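Local coordinates for protein 1,4-dihydroxy-2-naphthoyl-CoA hydrolase (Prochlorococcus marinus, PDB 2HX5) that probably hydrolyses 1,4-dihydroxy-2-naphthoyl-CoA to 1,4-dihydroxy-2-naphthoate and CoA, a step in phylloquinone (vitamin K1) biosynthesis, at residues Gln101-Phe106 and Ala113-Ile118. Sequence-based numbering, arbitrary orientation.
Sequences QVHFEF and AAHALI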
ATOM      1  N   GLN A 101     -19.363  -5.684 -14.213  1.00 15.35           N
ATOM      2  CA  GLN A 101     -18.002  -6.158 -13.899  1.00 14.86           C
ATOM      3  C   GLN A 101     -17.060  -5.717 -15.011  1.00 15.20           C
ATOM      4  O   GLN A 101     -17.489  -5.308 -16.084  1.00 16.25           O
ATOM      5  CB  GLN A 101     -18.018  -7.649 -13.642  1.00 17.98           C
ATOM      6  CG  GLN A 101     -18.436  -8.480 -14.747  1.00 18.59           C
ATOM      7  CD  GLN A 101     -18.630  -9.947 -14.350  1.00 24.22           C
ATOM      8  OE1 GLN A 101     -18.835 -10.321 -13.156  1.00 23.95           O
ATOM      9  NE2 GLN A 101     -18.514 -10.777 -15.330  1.00 18.42           N
ATOM     10  N   VAL A 102     -15.772  -5.702 -14.663  1.00 14.10           N
ATOM     11  CA  VAL A 102     -14.695  -5.384 -15.564  1.00 14.21           C
ATOM     12  C   VAL A 102     -13.681  -6.497 -15.493  1.00 14.45           C
ATOM     13  O   VAL A 102     -13.255  -6.844 -14.407  1.00 14.44           O
ATOM     14  CB  VAL A 102     -14.028  -4.018 -15.262  1.00 15.97           C
ATOM     15  CG1 VAL A 102     -13.056  -3.689 -16.344  1.00 16.06           C
ATOM     16  CG2 VAL A 102     -15.112  -2.906 -15.069  1.00 17.32           C
ATOM     17  N   HIS A 103     -13.295  -6.984 -16.664  1.00 13.76           N
ATOM     18  CA  HIS A 103     -12.224  -7.946 -16.825  1.00 13.62           C
ATOM     19  C   HIS A 103     -10.973  -7.178 -17.265  1.00 14.15           C
ATOM     20  O   HIS A 103     -11.050  -6.278 -18.135  1.00 15.49           O
ATOM     21  CB  HIS A 103     -12.604  -9.024 -17.844  1.00 14.19           C
ATOM     22  CG  HIS A 103     -11.588 -10.094 -18.022  1.00 16.96           C
ATOM     23  ND1 HIS A 103     -10.609  -9.986 -18.981  1.00 14.90           N
ATOM     24  CD2 HIS A 103     -11.439 -11.320 -17.441  1.00 17.64           C
ATOM     25  CE1 HIS A 103      -9.888 -11.097 -18.984  1.00 18.91           C
ATOM     26  NE2 HIS A 103     -10.372 -11.920 -18.053  1.00 19.03           N
ATOM     27  N   PHE A 104      -9.814  -7.529 -16.700  1.00 13.50           N
ATOM     28  CA  PHE A 104      -8.571  -6.868 -16.951  1.00 14.64           C
ATOM     29  C   PHE A 104      -7.592  -7.917 -17.409  1.00 14.27           C
ATOM     30  O   PHE A 104      -7.347  -8.905 -16.691  1.00 15.72           O
ATOM     31  CB  PHE A 104      -8.049  -6.254 -15.651  1.00 14.46           C
ATOM     32  CG  PHE A 104      -8.995  -5.272 -14.990  1.00 13.80           C
ATOM     33  CD1 PHE A 104     -10.004  -5.679 -14.146  1.00 14.49           C
ATOM     34  CD2 PHE A 104      -8.858  -3.906 -15.251  1.00 16.33           C
ATOM     35  CE1 PHE A 104     -10.859  -4.775 -13.543  1.00 14.70           C
ATOM     36  CE2 PHE A 104      -9.696  -3.025 -14.641  1.00 14.49           C
ATOM     37  CZ  PHE A 104     -10.696  -3.460 -13.778  1.00 16.02           C
ATOM     38  N   GLU A 105      -6.966  -7.718 -18.565  1.00 13.17           N
ATOM     39  CA  GLU A 105      -5.923  -8.633 -19.040  1.00 14.05           C
ATOM     40  C   GLU A 105      -4.583  -7.876 -19.089  1.00 16.08           C
ATOM     41  O   GLU A 105      -4.537  -6.772 -19.665  1.00 17.13           O
ATOM     42  CB  GLU A 105      -6.311  -9.114 -20.431  1.00 17.99           C
ATOM     43  CG  GLU A 105      -5.374  -9.998 -21.063  1.00 20.11           C
ATOM     44  CD  GLU A 105      -5.816 -10.349 -22.496  1.00 29.63           C
ATOM     45  OE1 GLU A 105      -6.954 -10.793 -22.671  1.00 30.69           O
ATOM     46  OE2 GLU A 105      -5.027 -10.123 -23.424  1.00 43.93           O
ATOM     47  N   PHE A 106      -3.528  -8.430 -18.500  1.00 15.21           N
ATOM     48  CA  PHE A 106      -2.214  -7.784 -18.437  1.00 15.66           C
ATOM     49  C   PHE A 106      -1.267  -8.541 -19.307  1.00 16.62           C
ATOM     50  O   PHE A 106      -1.087  -9.765 -19.092  1.00 16.95           O
ATOM     51  CB  PHE A 106      -1.678  -7.845 -17.014  1.00 15.52           C
ATOM     52  CG  PHE A 106      -2.449  -7.014 -16.040  1.00 14.89           C
ATOM     53  CD1 PHE A 106      -3.608  -7.512 -15.490  1.00 16.04           C
ATOM     54  CD2 PHE A 106      -2.003  -5.739 -15.642  1.00 15.58           C
ATOM     55  CE1 PHE A 106      -4.341  -6.760 -14.601  1.00 17.47           C
ATOM     56  CE2 PHE A 106      -2.722  -4.982 -14.719  1.00 16.92           C
ATOM     57  CZ  PHE A 106      -3.909  -5.488 -14.207  1.00 17.69           C
ATOM     58  N   ALA A 113       0.298 -12.205 -18.706  1.00 16.04           N
ATOM     59  CA  ALA A 113       0.963 -12.495 -17.449  1.00 14.60           C
ATOM     60  C   ALA A 113      -0.039 -12.677 -16.297  1.00 13.39           C
ATOM     61  O   ALA A 113       0.252 -13.381 -15.343  1.00 15.59           O
ATOM     62  CB  ALA A 113       1.900 -11.375 -17.111  1.00 16.81           C
ATOM     63  N   ALA A 114      -1.203 -12.062 -16.384  1.00 15.17           N
ATOM     64  CA  ALA A 114      -2.216 -12.113 -15.338  1.00 13.72           C
ATOM     65  C   ALA A 114      -3.535 -11.617 -15.912  1.00 15.32           C
ATOM     66  O   ALA A 114      -3.581 -10.850 -16.907  1.00 15.42           O
ATOM     67  CB  ALA A 114      -1.794 -11.247 -14.133  1.00 13.73           C
ATOM     68  N   HIS A 115      -4.636 -11.990 -15.267  1.00 14.64           N
ATOM     69  CA  HIS A 115      -5.898 -11.388 -15.579  1.00 14.96           C
ATOM     70  C   HIS A 115      -6.743 -11.339 -14.314  1.00 14.08           C
ATOM     71  O   HIS A 115      -6.472 -12.086 -13.369  1.00 15.07           O
ATOM     72  CB  HIS A 115      -6.634 -12.101 -16.710  1.00 15.50           C
ATOM     73  CG  HIS A 115      -6.866 -13.552 -16.478  1.00 16.40           C
ATOM     74  ND1 HIS A 115      -7.915 -14.023 -15.722  1.00 19.24           N
ATOM     75  CD2 HIS A 115      -6.213 -14.641 -16.941  1.00 20.46           C
ATOM     76  CE1 HIS A 115      -7.904 -15.352 -15.755  1.00 19.31           C
ATOM     77  NE2 HIS A 115      -6.870 -15.744 -16.469  1.00 19.71           N
ATOM     78  N   ALA A 116      -7.718 -10.442 -14.273  1.00 13.85           N
ATOM     79  CA  ALA A 116      -8.502 -10.216 -13.078  1.00 12.19           C
ATOM     80  C   ALA A 116      -9.901  -9.823 -13.461  1.00 14.25           C
ATOM     81  O   ALA A 116     -10.182  -9.394 -14.579  1.00 14.15           O
ATOM     82  CB  ALA A 116      -7.899  -9.116 -12.234  1.00 14.24           C
ATOM     83  N   LEU A 117     -10.812  -9.914 -12.503  1.00 14.38           N
ATOM     84  CA  LEU A 117     -12.219  -9.586 -12.700  1.00 15.49           C
ATOM     85  C   LEU A 117     -12.677  -8.878 -11.438  1.00 15.92           C
ATOM     86  O   LEU A 117     -12.406  -9.362 -10.327  1.00 15.61           O
ATOM     87  CB  LEU A 117     -13.027 -10.873 -12.915  1.00 14.04           C
ATOM     88  CG  LEU A 117     -14.497 -10.675 -13.156  1.00 14.84           C
ATOM     89  CD1 LEU A 117     -14.753 -10.221 -14.617  1.00 19.21           C
ATOM     90  CD2 LEU A 117     -15.292 -12.028 -12.990  1.00 21.08           C
ATOM     91  N   ILE A 118     -13.367  -7.745 -11.551  1.00 14.13           N
ATOM     92  CA  ILE A 118     -13.889  -6.966 -10.443  1.00 13.33           C
ATOM     93  C   ILE A 118     -15.355  -6.725 -10.713  1.00 16.76           C
ATOM     94  O   ILE A 118     -15.702  -6.229 -11.784  1.00 15.44           O
ATOM     95  CB  ILE A 118     -13.156  -5.634 -10.276  1.00 15.92           C
ATOM     96  CG1 ILE A 118     -11.685  -5.850  -9.952  1.00 17.81           C
ATOM     97  CG2 ILE A 118     -13.792  -4.818  -9.112  1.00 17.37           C
ATOM     98  CD1 ILE A 118     -10.876  -4.554  -9.696  1.00 17.38           C
TER
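The Phe104 ring carries Val102 CG1 over one face, 3.5 Å above its plane near the margin, while Ala116 O lies at its edge and Phe104 CE1 meets Ile118 CG1 at 3.8 Å. Phe106, CG anti to the carbonyl carbon (chi1 -68°), likewise has Ala114 O in plane at its edge, near CD1. On the other side of the sheet the His103 and His115 rings run nearly parallel, planes 25° apart, but displaced so that little of one lies over the other; Leu117 CD1 sits at the His103 edge.

The backbone carrying these groups is an antiparallel hairpin, strands 99-108 and 111-124, of the hotdog fold. Val102–Ile118, Phe104–Ala116 and Phe106–Ala114 are its hydrogen-bonded pairs, with non-hydrogen-bonded His103–Leu117 and Glu105–His115 between them; Phe104 N reaches Ala116 O at 2.8 Å. Near the turn a classic beta bulge sets Ala113 and Ala114 against Phe106, which accepts from Ala113 N and donates to Ala114 O.

Gln101 runs at a slant across Leu117, its NE2 3.9 Å from Leu117 CD1, and its OE1 accepts from Arg119 NE. An alanine here would remove the amide, and would probably leave Leu117 less covered and the Arg119 guanidinium less firmly held.

The chemistry thus divides by face: Phe104, Phe106 and Ala116 pack against helix 29-45, whereas the opposite face is more polar, with Glu105 salt-bridged to Arg91 and Arg107, so its carboxylate is likely to stay ionised.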